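Local structure of aminopeptidase C (Lactobacillus rhamnosus, 4K7C) at residues A[3-7]-A[8-12]; A[20-23]-A[24-28]. The protein is a cysteine peptidase of the C1-like (papain-type) family that probably removes amino acids from the N-termini of peptides. One frame throughout, in Å; residues are numbered along the deposited sequence.

Interactions 1 and 2 are the starts of two consecutive helices in the N-terminal arm of the chain. Residues 3-7 lead into helix 7-19, whose first turns include residues 8-12; the chain then turns through 20-23 into helix 23-39, whose first turns hold 24-28. The two contacts thus come in series, their centres about 22 Å apart and their nearest atoms about 9 Å apart, without touching. Both lie on the same side of the chain's centre, about 44 and 40 Å from it, and both meet the second subunit, while 20-28 also meets a third. The arm therefore takes part in joining the subunits of the six-chain assembly, consistent with the hexameric aminopeptidases of the bleomycin hydrolase group.

Interaction 1: residues A[3-7]-A[8-12]; sequences AEITS and GDLDQ
Thr6 and Asp9 lock into a capping box at the start of a helix, each side chain reaching back to the other's backbone. The threonine hydroxyl OG1 stands between its own N and carbonyl carbon (chi1 66°), where it accepts from Asp9 N at 3.1 Å. In return Asp9 OD2 receives Thr6 N at 3.0 Å; the N-H points almost straight at the oxygen (173°) but arrives from above the carboxylate plane, 44° out of it. Threonine suits the N-cap because its short hydroxyl reaches a first-turn amide that lacks a good i-4 partner, and aspartate can return the bond with a charge that the helix N-terminus would probably favour. With an alanine in place of Asp9, Thr6 N is likely to lose its acceptor, and the loop would be freer to swing. Behind the box, Leu10 N bonds Thr6 O at 3.0 Å, and Asp11 N bonds Ser7 O at 2.9 Å. Ile5 and Leu10 cross at about a right angle, Ile5 CG2 meeting Leu10 CD2 at 3.7 Å, to form an apolar patch beside the cap. The loop and first turn of helix 7-19 lie against the second subunit, Leu10 on Phe105 of its helix 96-117 and Ile5 O bonded to Lys151 of its helix 142-152.

Interaction 2: residues A[20-23]-A[24-28]; sequences TPAA and NALQK
The backbone of 20-23 makes a type II beta turn, closed by Ala23 N bonding Thr20 O at 3.2 Å, and runs straight into a helix through the bonds from Leu26 N to Ala22 O and from Gln27 N to Ala23 O. Proline suits the second place of the turn, since its ring fixes phi at the negative value needed there, whereas Ala22, in the third, takes the positive phi of 59° that glycine adopts more easily. Leu26 folds back over this corner: with CG anti to its own carbonyl carbon (chi1 -64°), it lays CG 3.4 Å from Ala22 O and CD1 3.7 Å from Pro21 O, while Ala22 CB approaches Leu26 CG at 4.3 Å. Ala22 is the N-cap residue of helix 23-39, so the motif is a type II turn that bends the chain sharply between helix 7-19 and helix 23-39 and starts the second helix at once. Thr20 follows directly on helix 7-19, its OG1 bonded to Asp16 O. Small alanines at 22, 23 and 25 suit a place where subunits meet: Ala22 and Leu26 pack on their counterparts in the third subunit, and Tyr217 of the second subunit covers Ala23, Leu26 and Gln27. Gln27, whose CG lies anti to its backbone N, extends to give NE2 to Asn221 OD1 and Ala216 O of that second subunit.

Interaction 1: residues A[3-7]-A[8-12]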
ATOM      1  N   ALA A   3      42.488   4.693  33.168  1.00 31.34           N
ATOM      2  CA  ALA A   3      41.929   3.780  32.214  1.00 29.11           C
ATOM      3  C   ALA A   3      40.374   3.767  32.214  1.00 25.69           C
ATOM      4  O   ALA A   3      39.778   3.573  31.163  1.00 25.30           O
ATOM      5  CB  ALA A   3      42.540   2.425  32.342  1.00 26.06           C
ATOM      6  N   GLU A   4      39.722   3.961  33.358  1.00 23.03           N
ATOM      7  CA  GLU A   4      38.271   3.865  33.395  1.00 27.47           C
ATOM      8  C   GLU A   4      37.610   5.209  33.159  1.00 23.09           C
ATOM      9  O   GLU A   4      38.211   6.257  33.268  1.00 26.40           O
ATOM     10  CB  GLU A   4      37.768   3.208  34.675  1.00 33.99           C
ATOM     11  CG  GLU A   4      37.730   4.009  35.964  1.00 43.27           C
ATOM     12  CD  GLU A   4      37.214   3.134  37.128  1.00 54.94           C
ATOM     13  OE1 GLU A   4      36.248   3.538  37.815  1.00 69.55           O
ATOM     14  OE2 GLU A   4      37.732   1.998  37.311  1.00 57.52           O
ATOM     15  N   ILE A   5      36.336   5.177  32.819  1.00 23.91           N
ATOM     16  CA  ILE A   5      35.565   6.409  32.698  1.00 20.12           C
ATOM     17  C   ILE A   5      35.033   6.701  34.104  1.00 20.56           C
ATOM     18  O   ILE A   5      34.210   5.916  34.697  1.00 19.92           O
ATOM     19  CB  ILE A   5      34.359   6.225  31.742  1.00 19.19           C
ATOM     20  CG1 ILE A   5      34.919   6.029  30.359  1.00 19.24           C
ATOM     21  CG2 ILE A   5      33.455   7.418  31.771  1.00 21.85           C
ATOM     22  CD1 ILE A   5      33.894   5.616  29.363  1.00 19.40           C
ATOM     23  N   THR A   6      35.510   7.805  34.686  1.00 24.10           N
ATOM     24  CA  THR A   6      35.037   8.268  36.002  1.00 22.68           C
ATOM     25  C   THR A   6      33.923   9.296  35.965  1.00 20.01           C
ATOM     26  O   THR A   6      33.643   9.918  34.910  1.00 18.29           O
ATOM     27  CB  THR A   6      36.225   8.955  36.727  1.00 24.25           C
ATOM     28  OG1 THR A   6      36.582  10.139  36.019  1.00 25.66           O
ATOM     29  CG2 THR A   6      37.400   8.012  36.735  1.00 27.32           C
ATOM     30  N   SER A   7      33.337   9.545  37.135  1.00 21.58           N
ATOM     31  CA  SER A   7      32.271  10.521  37.263  1.00 22.16           C
ATOM     32  C   SER A   7      32.802  11.898  36.903  1.00 21.53           C
ATOM     33  O   SER A   7      32.087  12.695  36.294  1.00 22.52           O
ATOM     34  CB  SER A   7      31.693  10.494  38.678  1.00 29.49           C
ATOM     35  OG  SER A   7      32.825  10.745  39.524  1.00 31.47           O
ATOM     36  N   GLY A   8      34.084  12.170  37.251  1.00 21.42           N
ATOM     37  CA  GLY A   8      34.746  13.491  36.921  1.00 21.10           C
ATOM     38  C   GLY A   8      34.933  13.692  35.428  1.00 20.41           C
ATOM     39  O   GLY A   8      34.634  14.753  34.912  1.00 20.06           O
ATOM     40  N   ASP A   9      35.202  12.607  34.730  1.00 18.18           N
ATOM     41  CA  ASP A   9      35.388  12.642  33.285  1.00 18.46           C
ATOM     42  C   ASP A   9      34.023  12.925  32.641  1.00 15.82           C
ATOM     43  O   ASP A   9      33.923  13.720  31.691  1.00 19.51           O
ATOM     44  CB  ASP A   9      35.842  11.273  32.735  1.00 21.39           C
ATOM     45  CG  ASP A   9      37.227  10.844  33.201  1.00 25.07           C
ATOM     46  OD1 ASP A   9      38.053  11.707  33.522  1.00 25.35           O
ATOM     47  OD2 ASP A   9      37.475   9.597  33.221  1.00 29.59           O
ATOM     48  N   LEU A  10      32.994  12.226  33.107  1.00 18.94           N
ATOM     49  CA  LEU A  10      31.582  12.472  32.685  1.00 19.02           C
ATOM     50  C   LEU A  10      31.101  13.881  32.873  1.00 18.36           C
ATOM     51  O   LEU A  10      30.563  14.571  31.935  1.00 18.67           O
ATOM     52  CB  LEU A  10      30.571  11.471  33.312  1.00 19.47           C
ATOM     53  CG  LEU A  10      30.724   9.987  32.966  1.00 25.59           C
ATOM     54  CD1 LEU A  10      29.725   9.241  33.809  1.00 27.98           C
ATOM     55  CD2 LEU A  10      30.577   9.713  31.489  1.00 26.42           C
ATOM     56  N   ASP A  11      31.404  14.452  34.051  1.00 18.16           N
ATOM     57  CA  ASP A  11      31.155  15.867  34.231  1.00 19.57           C
ATOM     58  C   ASP A  11      31.858  16.710  33.186  1.00 16.37           C
ATOM     59  O   ASP A  11      31.238  17.631  32.611  1.00 18.67           O
ATOM     60  CB  ASP A  11      31.610  16.352  35.643  1.00 21.11           C
ATOM     61  CG  ASP A  11      30.762  15.840  36.759  1.00 24.53           C
ATOM     62  OD1 ASP A  11      29.619  15.302  36.525  1.00 22.79           O
ATOM     63  OD2 ASP A  11      31.256  15.962  37.897  1.00 23.53           O
ATOM     64  N   GLN A  12      33.114  16.430  32.885  1.00 15.75           N
ATOM     65  CA  GLN A  12      33.825  17.229  31.986  1.00 18.50           C
ATOM     66  C   GLN A  12      33.219  17.065  30.527  1.00 18.12           C
ATOM     67  O   GLN A  12      33.131  18.017  29.789  1.00 18.84           O
ATOM     68  CB  GLN A  12      35.268  16.850  31.955  1.00 22.54           C
ATOM     69  CG  GLN A  12      36.094  17.767  31.101  1.00 26.35           C
ATOM     70  CD  GLN A  12      36.165  19.201  31.635  1.00 27.13           C
ATOM     71  OE1 GLN A  12      35.891  20.160  30.857  1.00 36.28           O
ATOM     72  NE2 GLN A  12      36.328  19.356  32.929  1.00 23.32           N
TER

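Interaction 2: residues A[20-23]-A[24-28]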
ATOM      1  N   THR A  20      29.427  23.453  23.405  1.00 19.17           N
ATOM      2  CA  THR A  20      29.410  23.350  21.970  1.00 17.75           C
ATOM      3  C   THR A  20      28.335  24.325  21.350  1.00 17.73           C
ATOM      4  O   THR A  20      27.198  24.343  21.766  1.00 18.61           O
ATOM      5  CB  THR A  20      29.187  21.891  21.569  1.00 18.16           C
ATOM      6  OG1 THR A  20      30.221  21.078  22.129  1.00 18.91           O
ATOM      7  CG2 THR A  20      29.232  21.711  20.032  1.00 18.50           C
ATOM      8  N   PRO A  21      28.707  25.069  20.308  1.00 18.53           N
ATOM      9  CA  PRO A  21      27.748  25.985  19.746  1.00 19.35           C
ATOM     10  C   PRO A  21      26.460  25.278  19.291  1.00 18.52           C
ATOM     11  O   PRO A  21      26.556  24.294  18.563  1.00 15.37           O
ATOM     12  CB  PRO A  21      28.484  26.643  18.562  1.00 18.40           C
ATOM     13  CG  PRO A  21      29.939  26.568  19.001  1.00 18.23           C
ATOM     14  CD  PRO A  21      30.054  25.221  19.714  1.00 18.11           C
ATOM     15  N   ALA A  22      25.341  25.778  19.767  1.00 17.85           N
ATOM     16  CA  ALA A  22      23.972  25.282  19.400  1.00 18.60           C
ATOM     17  C   ALA A  22      23.715  23.813  19.711  1.00 16.34           C
ATOM     18  O   ALA A  22      22.914  23.189  19.045  1.00 14.98           O
ATOM     19  CB  ALA A  22      23.593  25.565  17.938  1.00 20.88           C
ATOM     20  N   ALA A  23      24.417  23.287  20.713  1.00 15.98           N
ATOM     21  CA  ALA A  23      24.354  21.855  21.018  1.00 16.21           C
ATOM     22  C   ALA A  23      22.940  21.389  21.232  1.00 17.81           C
ATOM     23  O   ALA A  23      22.580  20.300  20.805  1.00 16.07           O
ATOM     24  CB  ALA A  23      25.176  21.540  22.246  1.00 17.64           C
ATOM     25  N   ASN A  24      22.159  22.139  22.009  1.00 16.99           N
ATOM     26  CA  ASN A  24      20.755  21.731  22.210  1.00 17.65           C
ATOM     27  C   ASN A  24      19.903  21.611  20.944  1.00 14.73           C
ATOM     28  O   ASN A  24      19.185  20.623  20.807  1.00 16.40           O
ATOM     29  CB  ASN A  24      20.084  22.651  23.206  1.00 19.83           C
ATOM     30  CG  ASN A  24      20.726  22.576  24.592  1.00 29.43           C
ATOM     31  OD1 ASN A  24      21.362  21.602  25.004  1.00 41.93           O
ATOM     32  ND2 ASN A  24      20.593  23.677  25.320  1.00 39.97           N
ATOM     33  N   ALA A  25      19.995  22.598  20.079  1.00 14.02           N
ATOM     34  CA  ALA A  25      19.237  22.564  18.836  1.00 14.67           C
ATOM     35  C   ALA A  25      19.730  21.463  17.847  1.00 13.96           C
ATOM     36  O   ALA A  25      18.902  20.804  17.141  1.00 15.45           O
ATOM     37  CB  ALA A  25      19.160  23.949  18.246  1.00 13.63           C
ATOM     38  N   LEU A  26      21.051  21.277  17.767  1.00 16.33           N
ATOM     39  CA  LEU A  26      21.617  20.233  16.903  1.00 16.35           C
ATOM     40  C   LEU A  26      21.284  18.840  17.438  1.00 16.40           C
ATOM     41  O   LEU A  26      20.939  17.939  16.664  1.00 13.78           O
ATOM     42  CB  LEU A  26      23.110  20.421  16.757  1.00 14.65           C
ATOM     43  CG  LEU A  26      23.647  21.655  16.091  1.00 15.39           C
ATOM     44  CD1 LEU A  26      25.116  21.792  16.325  1.00 16.83           C
ATOM     45  CD2 LEU A  26      23.339  21.554  14.595  1.00 14.04           C
ATOM     46  N   GLN A  27      21.297  18.685  18.767  1.00 14.93           N
ATOM     47  CA  GLN A  27      20.943  17.413  19.376  1.00 15.95           C
ATOM     48  C   GLN A  27      19.525  16.971  18.984  1.00 14.52           C
ATOM     49  O   GLN A  27      19.248  15.788  18.677  1.00 14.50           O
ATOM     50  CB  GLN A  27      21.133  17.554  20.898  1.00 16.55           C
ATOM     51  CG  GLN A  27      20.584  16.419  21.694  1.00 17.11           C
ATOM     52  CD  GLN A  27      20.935  16.586  23.161  1.00 15.54           C
ATOM     53  OE1 GLN A  27      20.687  17.687  23.753  1.00 18.04           O
ATOM     54  NE2 GLN A  27      21.580  15.592  23.738  1.00 17.45           N
ATOM     55  N   LYS A  28      18.594  17.903  19.086  1.00 15.26           N
ATOM     56  CA  LYS A  28      17.209  17.639  18.748  1.00 15.64           C
ATOM     57  C   LYS A  28      17.094  17.220  17.289  1.00 14.83           C
ATOM     58  O   LYS A  28      16.479  16.193  16.986  1.00 14.67           O
ATOM     59  CB  LYS A  28      16.342  18.866  19.021  1.00 14.97           C
ATOM     60  CG  LYS A  28      16.185  19.082  20.523  1.00 14.18           C
ATOM     61  CD  LYS A  28      15.256  20.235  20.838  1.00 15.26           C
ATOM     62  CE  LYS A  28      15.209  20.561  22.343  1.00 17.07           C
ATOM     63  NZ  LYS A  28      16.473  21.003  22.959  1.00 19.74           N
TER